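Local coordinates for polysaccharide biosynthesis protein CapD (Bacillus thuringiensis HD-771, PDB 6BWC), which probably catalyses an NADP-dependent step on UDP-N-acetylglucosamine in the biosynthesis of CMP-pseudaminic acid, the activated sugar for flagellin glycosylation, at residues F4-G15 with V27-F38; T162-G170 with A221-M231. The protein carries 2 engineered substitutions. All coordinates share one frame; numbering follows the deposited sequence.

Interaction 1: F4-G15 with V27-F38. With NAP (NADP nicotinamide-adenine-dinucleotide phosphate), chain N.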
# COMPACT_ATOMS: atom_id res chain seq x y z
N PHE C 4 32.30 20.44 -14.90
CA PHE C 4 31.69 19.93 -13.65
C PHE C 4 31.17 18.47 -13.74
O PHE C 4 31.30 17.69 -12.78
CB PHE C 4 30.54 20.88 -13.24
CG PHE C 4 29.91 20.59 -11.88
CD1 PHE C 4 30.46 21.09 -10.70
CD2 PHE C 4 28.71 19.87 -11.80
CE1 PHE C 4 29.86 20.85 -9.47
CE2 PHE C 4 28.11 19.61 -10.57
CZ PHE C 4 28.69 20.11 -9.41
N PHE C 5 30.56 18.10 -14.86
CA PHE C 5 29.90 16.80 -14.99
C PHE C 5 30.81 15.74 -15.60
O PHE C 5 30.40 14.58 -15.74
CB PHE C 5 28.62 16.92 -15.79
CG PHE C 5 27.54 17.74 -15.12
CD1 PHE C 5 27.00 17.33 -13.90
CD2 PHE C 5 27.04 18.90 -15.71
CE1 PHE C 5 25.99 18.06 -13.28
CE2 PHE C 5 26.03 19.63 -15.10
CZ PHE C 5 25.51 19.22 -13.88
N LYS C 6 32.04 16.14 -15.94
CA LYS C 6 33.10 15.24 -16.37
C LYS C 6 33.07 13.97 -15.55
O LYS C 6 33.32 13.99 -14.36
CB LYS C 6 34.47 15.92 -16.22
CG LYS C 6 35.69 15.11 -16.67
CD LYS C 6 35.87 15.16 -18.19
CE LYS C 6 37.12 14.42 -18.65
NZ LYS C 6 38.38 15.00 -18.10
N ASP C 7 32.74 12.87 -16.20
CA ASP C 7 32.83 11.56 -15.61
C ASP C 7 31.94 11.31 -14.41
O ASP C 7 32.29 10.52 -13.53
CB ASP C 7 34.30 11.25 -15.31
CG ASP C 7 34.83 10.24 -16.24
OD1 ASP C 7 34.95 10.57 -17.46
OD2 ASP C 7 35.06 9.09 -15.76
N LYS C 8 30.79 11.98 -14.39
CA LYS C 8 29.76 11.77 -13.36
C LYS C 8 28.54 11.01 -13.92
O LYS C 8 28.44 10.74 -15.13
CB LYS C 8 29.33 13.11 -12.74
CG LYS C 8 30.46 13.94 -12.14
CD LYS C 8 31.08 13.28 -10.91
CE LYS C 8 31.91 14.28 -10.10
NZ LYS C 8 33.04 13.65 -9.36
N ASN C 9 27.64 10.65 -13.01
CA ASN C 9 26.38 9.98 -13.31
C ASN C 9 25.21 10.93 -13.04
O ASN C 9 25.14 11.54 -11.97
CB ASN C 9 26.27 8.74 -12.42
CG ASN C 9 27.41 7.75 -12.65
OD1 ASN C 9 28.20 7.91 -13.55
ND2 ASN C 9 27.45 6.70 -11.85
N VAL C 10 24.30 11.06 -14.00
CA VAL C 10 23.24 12.07 -13.89
C VAL C 10 21.87 11.49 -14.24
O VAL C 10 21.74 10.83 -15.27
CB VAL C 10 23.53 13.26 -14.83
CG1 VAL C 10 22.38 14.28 -14.80
CG2 VAL C 10 24.86 13.89 -14.45
N LEU C 11 20.88 11.77 -13.39
CA LEU C 11 19.47 11.44 -13.65
C LEU C 11 18.72 12.73 -13.97
O LEU C 11 18.75 13.67 -13.16
CB LEU C 11 18.85 10.77 -12.44
CG LEU C 11 17.42 10.23 -12.55
CD1 LEU C 11 17.29 9.03 -13.49
CD2 LEU C 11 16.94 9.82 -11.17
N ILE C 12 18.07 12.79 -15.14
CA ILE C 12 17.11 13.85 -15.46
C ILE C 12 15.72 13.28 -15.43
O ILE C 12 15.21 12.82 -16.46
CB ILE C 12 17.31 14.49 -16.85
CG1 ILE C 12 18.77 14.88 -17.07
CG2 ILE C 12 16.44 15.73 -16.96
CD1 ILE C 12 19.03 15.35 -18.49
N ILE C 13 15.14 13.32 -14.24
CA ILE C 13 13.74 12.91 -13.99
C ILE C 13 12.83 13.87 -14.77
O ILE C 13 12.64 15.02 -14.36
CB ILE C 13 13.40 12.91 -12.47
CG1 ILE C 13 14.21 11.83 -11.73
CG2 ILE C 13 11.89 12.72 -12.21
CD1 ILE C 13 14.07 11.86 -10.23
N GLY C 14 12.30 13.38 -15.90
CA GLY C 14 11.51 14.18 -16.85
C GLY C 14 12.35 14.72 -18.00
O GLY C 14 12.12 15.84 -18.46
N GLY C 15 13.29 13.91 -18.49
CA GLY C 15 14.17 14.28 -19.60
C GLY C 15 13.57 14.18 -21.00
O GLY C 15 14.23 14.55 -21.97
N VAL C 27 24.26 18.99 -20.55
CA VAL C 27 25.04 18.10 -19.68
C VAL C 27 25.90 17.15 -20.51
O VAL C 27 26.99 16.80 -20.09
CB VAL C 27 24.15 17.33 -18.65
CG1 VAL C 27 24.81 16.05 -18.11
CG2 VAL C 27 23.78 18.22 -17.48
N LEU C 28 25.42 16.75 -21.67
CA LEU C 28 26.16 15.82 -22.54
C LEU C 28 27.49 16.38 -23.09
O LEU C 28 28.41 15.62 -23.33
CB LEU C 28 25.28 15.28 -23.69
CG LEU C 28 24.39 14.06 -23.41
CD1 LEU C 28 23.46 13.74 -24.57
CD2 LEU C 28 25.20 12.81 -23.07
N GLN C 29 27.58 17.70 -23.29
CA GLN C 29 28.82 18.30 -23.79
C GLN C 29 29.94 18.42 -22.74
O GLN C 29 31.10 18.56 -23.12
CB GLN C 29 28.55 19.65 -24.47
CG GLN C 29 28.12 19.49 -25.92
CD GLN C 29 27.36 20.69 -26.45
OE1 GLN C 29 27.43 21.79 -25.89
NE2 GLN C 29 26.62 20.48 -27.55
N GLU C 30 29.61 18.37 -21.45
CA GLU C 30 30.66 18.20 -20.42
C GLU C 30 31.13 16.74 -20.24
O GLU C 30 32.03 16.46 -19.43
CB GLU C 30 30.19 18.77 -19.09
CG GLU C 30 30.18 20.28 -19.07
CD GLU C 30 29.48 20.83 -17.86
OE1 GLU C 30 29.57 20.21 -16.78
OE2 GLU C 30 28.84 21.89 -17.98
N LYS C 31 30.53 15.82 -20.98
CA LYS C 31 31.08 14.48 -21.19
C LYS C 31 31.07 13.66 -19.88
O LYS C 31 32.11 13.34 -19.35
CB LYS C 31 32.47 14.60 -21.82
CG LYS C 31 32.88 13.42 -22.70
CD LYS C 31 32.35 13.54 -24.12
CE LYS C 31 33.19 14.46 -25.00
NZ LYS C 31 32.53 14.80 -26.32
N PRO C 32 29.88 13.32 -19.37
CA PRO C 32 29.72 12.57 -18.13
C PRO C 32 29.78 11.08 -18.36
O PRO C 32 29.68 10.64 -19.50
CB PRO C 32 28.29 12.92 -17.71
CG PRO C 32 27.57 13.02 -19.01
CD PRO C 32 28.57 13.59 -19.99
N LYS C 33 29.87 10.32 -17.28
CA LYS C 33 29.95 8.88 -17.44
C LYS C 33 28.69 8.35 -18.09
O LYS C 33 28.78 7.66 -19.11
CB LYS C 33 30.20 8.14 -16.14
CG LYS C 33 30.37 6.62 -16.37
CD LYS C 33 31.31 5.96 -15.37
CE LYS C 33 32.00 4.73 -15.94
NZ LYS C 33 33.13 4.32 -15.06
N VAL C 34 27.55 8.66 -17.49
CA VAL C 34 26.24 8.32 -18.04
C VAL C 34 25.27 9.41 -17.67
O VAL C 34 25.46 10.07 -16.65
CB VAL C 34 25.74 6.94 -17.54
CG1 VAL C 34 25.34 6.97 -16.07
CG2 VAL C 34 24.58 6.45 -18.36
N VAL C 35 24.26 9.63 -18.51
CA VAL C 35 23.09 10.44 -18.18
C VAL C 35 21.91 9.51 -18.33
O VAL C 35 21.82 8.81 -19.32
CB VAL C 35 22.88 11.61 -19.18
CG1 VAL C 35 21.70 12.49 -18.75
CG2 VAL C 35 24.15 12.45 -19.31
N ARG C 36 21.01 9.51 -17.36
CA ARG C 36 19.80 8.72 -17.45
C ARG C 36 18.60 9.61 -17.74
O ARG C 36 18.52 10.73 -17.24
CB ARG C 36 19.62 7.95 -16.15
CG ARG C 36 20.78 6.99 -15.86
CD ARG C 36 20.48 6.01 -14.73
NE ARG C 36 21.69 5.28 -14.28
CZ ARG C 36 21.84 4.69 -13.10
NH1 ARG C 36 20.88 4.72 -12.18
NH2 ARG C 36 22.96 4.08 -12.78
N VAL C 37 17.69 9.13 -18.59
CA VAL C 37 16.40 9.79 -18.89
C VAL C 37 15.27 8.95 -18.25
O VAL C 37 15.16 7.76 -18.54
CB VAL C 37 16.17 9.93 -20.41
CG1 VAL C 37 14.77 10.40 -20.73
CG2 VAL C 37 17.13 10.93 -21.01
N PHE C 38 14.45 9.60 -17.41
CA PHE C 38 13.36 8.98 -16.65
C PHE C 38 12.01 9.64 -16.98
O PHE C 38 11.75 10.76 -16.57
CB PHE C 38 13.66 9.08 -15.16
CG PHE C 38 12.75 8.26 -14.28
CD1 PHE C 38 13.20 7.09 -13.70
CD2 PHE C 38 11.44 8.67 -14.00
CE1 PHE C 38 12.37 6.35 -12.86
CE2 PHE C 38 10.61 7.93 -13.17
CZ PHE C 38 11.07 6.78 -12.59
PA NAP N . 7.10 18.97 -20.12
O1A NAP N . 7.58 19.23 -21.52
O2A NAP N . 5.67 18.56 -19.98
O5B NAP N . 8.03 17.89 -19.41
C5B NAP N . 7.48 17.02 -18.42
C4B NAP N . 8.40 15.81 -18.25
O4B NAP N . 8.03 15.00 -17.14
C3B NAP N . 8.30 14.91 -19.44
O3B NAP N . 9.60 14.33 -19.56
C2B NAP N . 7.24 13.92 -19.04
O2B NAP N . 7.35 12.78 -19.87
C1B NAP N . 7.58 13.70 -17.57
N9A NAP N . 6.53 13.25 -16.60
C8A NAP N . 5.26 13.70 -16.39
N7A NAP N . 4.63 13.03 -15.37
C5A NAP N . 5.51 12.13 -14.90
C6A NAP N . 5.55 11.08 -13.85
N6A NAP N . 4.50 10.83 -13.06
N1A NAP N . 6.68 10.37 -13.70
C2A NAP N . 7.77 10.56 -14.46
N3A NAP N . 7.81 11.48 -15.44
C4A NAP N . 6.75 12.28 -15.70
O3 NAP N . 7.37 20.21 -19.14
PN NAP N . 8.55 21.33 -19.24
O1N NAP N . 9.87 20.72 -19.70
O2N NAP N . 7.99 22.54 -19.92
O5D NAP N . 8.66 21.79 -17.72
C5D NAP N . 9.52 21.09 -16.86
C4D NAP N . 9.37 21.62 -15.44
O4D NAP N . 9.45 23.05 -15.49
C3D NAP N . 8.09 21.27 -14.66
O3D NAP N . 8.46 20.82 -13.35
C2D NAP N . 7.31 22.56 -14.57
O2D NAP N . 6.58 22.68 -13.35
C1D NAP N . 8.42 23.61 -14.66
N1N NAP N . 8.01 24.91 -15.20
C2N NAP N . 7.77 25.00 -16.52
C3N NAP N . 7.38 26.17 -17.14
C7N NAP N . 7.08 26.26 -18.60
O7N NAP N . 6.57 27.30 -19.03
N7N NAP N . 7.33 25.25 -19.43
C4N NAP N . 7.26 27.41 -16.33
C5N NAP N . 7.53 27.19 -14.90
C6N NAP N . 7.92 25.97 -14.40
P2B NAP N . 6.15 11.71 -20.00
O1X NAP N . 6.65 10.93 -21.20
O2X NAP N . 6.21 10.87 -18.74
O3X NAP N . 4.84 12.51 -20.18

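Interaction 2: T162-G170 with A221-M231. With NAP (NADP nicotinamide-adenine-dinucleotide phosphate), chain N.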
# COMPACT_ATOMS: atom_id res chain seq x y z
N THR C 162 23.55 14.80 1.07
CA THR C 162 22.69 15.19 -0.06
C THR C 162 22.14 16.61 0.06
O THR C 162 21.53 16.95 1.03
CB THR C 162 21.49 14.23 -0.24
OG1 THR C 162 21.96 12.92 -0.52
CG2 THR C 162 20.61 14.66 -1.41
N THR C 163 22.31 17.40 -0.98
CA THR C 163 21.94 18.80 -0.98
C THR C 163 20.61 18.98 -1.74
O THR C 163 20.36 18.26 -2.69
CB THR C 163 23.11 19.59 -1.59
OG1 THR C 163 23.67 20.41 -0.57
CG2 THR C 163 22.71 20.44 -2.82
N PHE C 164 19.76 19.92 -1.33
CA PHE C 164 18.52 20.19 -2.08
C PHE C 164 18.35 21.67 -2.41
O PHE C 164 18.60 22.53 -1.58
CB PHE C 164 17.32 19.73 -1.29
CG PHE C 164 17.34 18.26 -0.95
CD1 PHE C 164 16.85 17.33 -1.85
CD2 PHE C 164 17.85 17.83 0.28
CE1 PHE C 164 16.86 15.98 -1.54
CE2 PHE C 164 17.87 16.49 0.60
CZ PHE C 164 17.37 15.56 -0.30
N THR C 165 17.93 21.97 -3.64
CA THR C 165 17.79 23.35 -4.08
C THR C 165 16.64 23.48 -5.05
O THR C 165 16.37 22.58 -5.83
CB THR C 165 19.04 23.83 -4.85
OG1 THR C 165 20.22 23.21 -4.33
CG2 THR C 165 19.17 25.32 -4.76
N SER C 166 16.00 24.65 -5.02
CA SER C 166 14.96 24.97 -5.98
C SER C 166 15.41 26.09 -6.94
O SER C 166 16.11 27.02 -6.57
CB SER C 166 13.70 25.37 -5.24
OG SER C 166 13.06 24.22 -4.73
N VAL C 167 14.99 25.95 -8.18
CA VAL C 167 15.14 26.98 -9.20
C VAL C 167 13.70 27.46 -9.38
O VAL C 167 12.82 26.89 -8.75
CB VAL C 167 15.83 26.31 -10.42
CG1 VAL C 167 15.12 26.56 -11.72
CG2 VAL C 167 17.27 26.74 -10.49
N ARG C 168 13.42 28.52 -10.15
CA ARG C 168 12.03 29.02 -10.24
C ARG C 168 11.80 29.78 -11.53
O ARG C 168 12.31 30.88 -11.74
CB ARG C 168 11.69 29.88 -9.02
CG ARG C 168 10.22 29.98 -8.61
CD ARG C 168 10.04 31.07 -7.53
NE ARG C 168 9.99 30.58 -6.14
CZ ARG C 168 9.90 31.35 -5.04
NH1 ARG C 168 9.88 32.68 -5.11
NH2 ARG C 168 9.84 30.81 -3.84
N PHE C 169 11.02 29.17 -12.41
CA PHE C 169 10.89 29.61 -13.80
C PHE C 169 9.69 30.54 -14.02
O PHE C 169 8.71 30.53 -13.24
CB PHE C 169 10.65 28.40 -14.75
CG PHE C 169 11.76 27.36 -14.81
CD1 PHE C 169 11.44 26.05 -15.14
CD2 PHE C 169 13.09 27.68 -14.59
CE1 PHE C 169 12.41 25.07 -15.24
CE2 PHE C 169 14.07 26.70 -14.69
CZ PHE C 169 13.73 25.39 -15.01
N GLY C 170 9.75 31.29 -15.11
CA GLY C 170 8.55 31.85 -15.73
C GLY C 170 8.34 31.22 -17.08
O GLY C 170 9.07 30.33 -17.47
N ALA C 221 25.00 25.63 -5.89
CA ALA C 221 24.10 25.69 -4.74
C ALA C 221 24.68 25.02 -3.53
O ALA C 221 25.14 23.87 -3.60
CB ALA C 221 22.74 25.11 -5.07
N LYS C 222 24.67 25.77 -2.43
CA LYS C 222 24.96 25.29 -1.08
C LYS C 222 23.86 24.35 -0.53
O LYS C 222 24.18 23.32 0.07
CB LYS C 222 25.26 26.49 -0.16
CG LYS C 222 26.67 27.05 -0.38
CD LYS C 222 26.75 28.54 -0.70
CE LYS C 222 28.06 28.85 -1.46
NZ LYS C 222 28.24 30.28 -1.82
N GLY C 223 22.59 24.69 -0.75
CA GLY C 223 21.47 23.81 -0.37
C GLY C 223 20.42 24.53 0.43
O GLY C 223 20.72 25.17 1.42
N GLY C 224 19.17 24.42 -0.02
CA GLY C 224 18.04 25.09 0.60
C GLY C 224 17.72 26.44 -0.01
O GLY C 224 16.76 27.11 0.42
N GLU C 225 18.51 26.86 -1.00
CA GLU C 225 18.30 28.17 -1.64
C GLU C 225 17.34 28.03 -2.79
O GLU C 225 16.95 26.91 -3.16
CB GLU C 225 19.60 28.84 -2.07
CG GLU C 225 20.58 28.02 -2.87
CD GLU C 225 21.98 28.11 -2.30
OE1 GLU C 225 22.55 27.05 -1.99
OE2 GLU C 225 22.50 29.25 -2.12
N THR C 226 16.91 29.19 -3.30
CA THR C 226 16.00 29.27 -4.44
C THR C 226 16.54 30.30 -5.43
O THR C 226 16.60 31.47 -5.12
CB THR C 226 14.56 29.62 -3.97
OG1 THR C 226 14.07 28.58 -3.10
CG2 THR C 226 13.59 29.76 -5.16
N PHE C 227 16.94 29.85 -6.62
CA PHE C 227 17.40 30.77 -7.67
C PHE C 227 16.26 31.25 -8.61
O PHE C 227 15.49 30.44 -9.12
CB PHE C 227 18.47 30.08 -8.51
CG PHE C 227 19.71 29.72 -7.75
CD1 PHE C 227 19.81 28.53 -7.07
CD2 PHE C 227 20.80 30.57 -7.73
CE1 PHE C 227 20.97 28.20 -6.38
CE2 PHE C 227 21.95 30.25 -7.03
CZ PHE C 227 22.04 29.06 -6.36
N ILE C 228 16.15 32.56 -8.82
CA ILE C 228 15.20 33.13 -9.81
C ILE C 228 15.91 34.12 -10.73
O ILE C 228 16.71 34.95 -10.30
CB ILE C 228 14.00 33.87 -9.19
CG1 ILE C 228 13.44 33.11 -7.99
CG2 ILE C 228 12.92 34.12 -10.25
CD1 ILE C 228 14.00 33.59 -6.67
N LEU C 229 15.56 34.05 -12.00
CA LEU C 229 16.26 34.77 -13.05
C LEU C 229 15.55 36.08 -13.29
O LEU C 229 14.32 36.13 -13.19
CB LEU C 229 16.22 33.91 -14.31
CG LEU C 229 17.27 34.18 -15.39
CD1 LEU C 229 18.70 33.89 -14.90
CD2 LEU C 229 16.93 33.34 -16.63
N LYS C 230 16.30 37.14 -13.57
CA LYS C 230 15.67 38.43 -13.90
C LYS C 230 15.10 38.21 -15.28
O LYS C 230 15.84 37.93 -16.21
CB LYS C 230 16.66 39.60 -13.93
CG LYS C 230 17.65 39.69 -12.79
CD LYS C 230 17.52 40.96 -11.95
CE LYS C 230 18.90 41.43 -11.50
NZ LYS C 230 18.92 42.08 -10.18
N MET C 231 13.78 38.30 -15.41
CA MET C 231 13.15 38.00 -16.68
C MET C 231 12.31 39.16 -17.16
O MET C 231 11.79 39.94 -16.37
CB MET C 231 12.27 36.75 -16.56
CG MET C 231 13.02 35.47 -16.18
SD MET C 231 12.11 34.45 -14.98
CE MET C 231 10.69 34.20 -16.00
PA NAP N . 7.10 18.97 -20.12
O1A NAP N . 7.58 19.23 -21.52
O2A NAP N . 5.67 18.56 -19.98
O5B NAP N . 8.03 17.89 -19.41
C5B NAP N . 7.48 17.02 -18.42
C4B NAP N . 8.40 15.81 -18.25
O4B NAP N . 8.03 15.00 -17.14
C3B NAP N . 8.30 14.91 -19.44
O3B NAP N . 9.60 14.33 -19.56
C2B NAP N . 7.24 13.92 -19.04
O2B NAP N . 7.35 12.78 -19.87
C1B NAP N . 7.58 13.70 -17.57
N9A NAP N . 6.53 13.25 -16.60
C8A NAP N . 5.26 13.70 -16.39
N7A NAP N . 4.63 13.03 -15.37
C5A NAP N . 5.51 12.13 -14.90
C6A NAP N . 5.55 11.08 -13.85
N6A NAP N . 4.50 10.83 -13.06
N1A NAP N . 6.68 10.37 -13.70
C2A NAP N . 7.77 10.56 -14.46
N3A NAP N . 7.81 11.48 -15.44
C4A NAP N . 6.75 12.28 -15.70
O3 NAP N . 7.37 20.21 -19.14
PN NAP N . 8.55 21.33 -19.24
O1N NAP N . 9.87 20.72 -19.70
O2N NAP N . 7.99 22.54 -19.92
O5D NAP N . 8.66 21.79 -17.72
C5D NAP N . 9.52 21.09 -16.86
C4D NAP N . 9.37 21.62 -15.44
O4D NAP N . 9.45 23.05 -15.49
C3D NAP N . 8.09 21.27 -14.66
O3D NAP N . 8.46 20.82 -13.35
C2D NAP N . 7.31 22.56 -14.57
O2D NAP N . 6.58 22.68 -13.35
C1D NAP N . 8.42 23.61 -14.66
N1N NAP N . 8.01 24.91 -15.20
C2N NAP N . 7.77 25.00 -16.52
C3N NAP N . 7.38 26.17 -17.14
C7N NAP N . 7.08 26.26 -18.60
O7N NAP N . 6.57 27.30 -19.03
N7N NAP N . 7.33 25.25 -19.43
C4N NAP N . 7.26 27.41 -16.33
C5N NAP N . 7.53 27.19 -14.90
C6N NAP N . 7.92 25.97 -14.40
P2B NAP N . 6.15 11.71 -20.00
O1X NAP N . 6.65 10.93 -21.20
O2X NAP N . 6.21 10.87 -18.74
O3X NAP N . 4.84 12.51 -20.18

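Interaction 1: F4-G15 with V27-F38
The Phe5 ring has CD2 of its neighbour Phe4 over one face, toward the rim, and two side chains of 27-38 approach it obliquely. Of these, Val27 reaches Phe5 CE2 with CG2 at 3.6 Å, the two side chains crossing at about a right angle, while the Glu30 carboxylate lies with its plane only 16° from that of the ring. Tyr81, on the adjoining strand 81-84, completes this group with an edge-to-face contact to Phe5. At the far end of the pair, the Phe38 ring receives Ile13 CG2 obliquely, and its edge is turned to the adenine of NADP, Phe38 CE2 lying 4.1 Å from C2A.

Between these aromatic ends, strands 9-13 and 34-38 run parallel, joined through helix 18-29 in the first beta-alpha-beta unit of a Rossmann fold. Val10 takes its N-H to Val34 O and returns its own carbonyl to Arg36 N. Ile12 N then bonds to Arg36 O at 3.0 Å, and Gly14 N closes the ladder on Phe38 O at 2.8 Å. On the helix 18-29 side of the sheet, Ile12 CD1 meets Val35 CG1 at 3.9 Å. On the other side, Leu11 CD1 lies against Arg36 CB and Phe38 CB; with CG anti to the backbone N (chi1 -174°), the leucine leans toward strand 34-38. The Asn9 side chain lies beside that of Lys33, Asn9 OD1 being 3.3 Å from Lys33 CB, and its ND2 is held by Asn78 O.

Glu30 OE1 accepts the Phe5 N-H at 3.0 Å, nearly in line with its C-O bond, and OE2 forms a salt bridge with Lys219. With an amide and an ammonium group sharing its two oxygens, this carboxylate would be expected to remain ionised, despite the apolar rings beside it.

Interaction 2: T162-G170 with A221-M231
Ser166 and Thr226 pair in parallel register where strands 163-169 and 226-229 lie side by side, on the side of the Rossmann sheet that carries the nicotinamide end of NADP.

Hydrogen bonds hold the N-terminal half of the contact. Ser166 N donates to Glu225 O at 3.1 Å, and Ser166 O accepts Phe227 N at 2.9 Å. Gly224 N bonds to Phe164 O. Thr163 OG1 donates to Lys222 O from above the carbonyl plane. The turn leading into strand 226-229 is held internally, as Glu225 OE1 accepts Gly223 N at 2.7 Å.

Apolar contacts gather on the face that carries Val167 and Phe227. Thr165 CG2 approaches the edge of the Phe227 ring at CE1 (3.8 Å) and runs beside Glu225 CG, and Val167 CG2 meets Phe227 CB. Val167 and Phe227 both touch Ala217 of helix 207-220.

Arg168 lies on the other face. Its aliphatic part runs alongside Ile228, with Arg168 CB 3.8 Å from Ile228 CG1. The bend at chi3 (-97°) turns the guanidinium so that Thr226 CG2 rests over one face. Salt bridges to Glu147 and Glu280 and a hydrogen bond to Leu275 O fix its orientation.

Contact with the cofactor comes last along the strand: O4D of the nicotinamide ribose lies in the plane of the Phe169 ring, at its edge, 3.6 Å from Phe169 CE1.

Both contacts belong to one sheet, where strands 81-84 and 123-129 separate strand 9-13 from strand 163-169. Their centres are 19 Å apart and their nearest atoms about 8 Å, so they do not touch; NADP spans the gap. Interaction 1 meets the adenosine half through Gly14 and Phe38, whereas the strand 163-169 of interaction 2 ends at the nicotinamide. There Gly170 also touches the bound UDP-N-acetylglucosamine. Thus the 4-15/27-38 pair meets the cofactor at its adenosine half, while the 162-170/221-231 pair reaches the place where cofactor and sugar nucleotide come together, consistent with hydride transfer there.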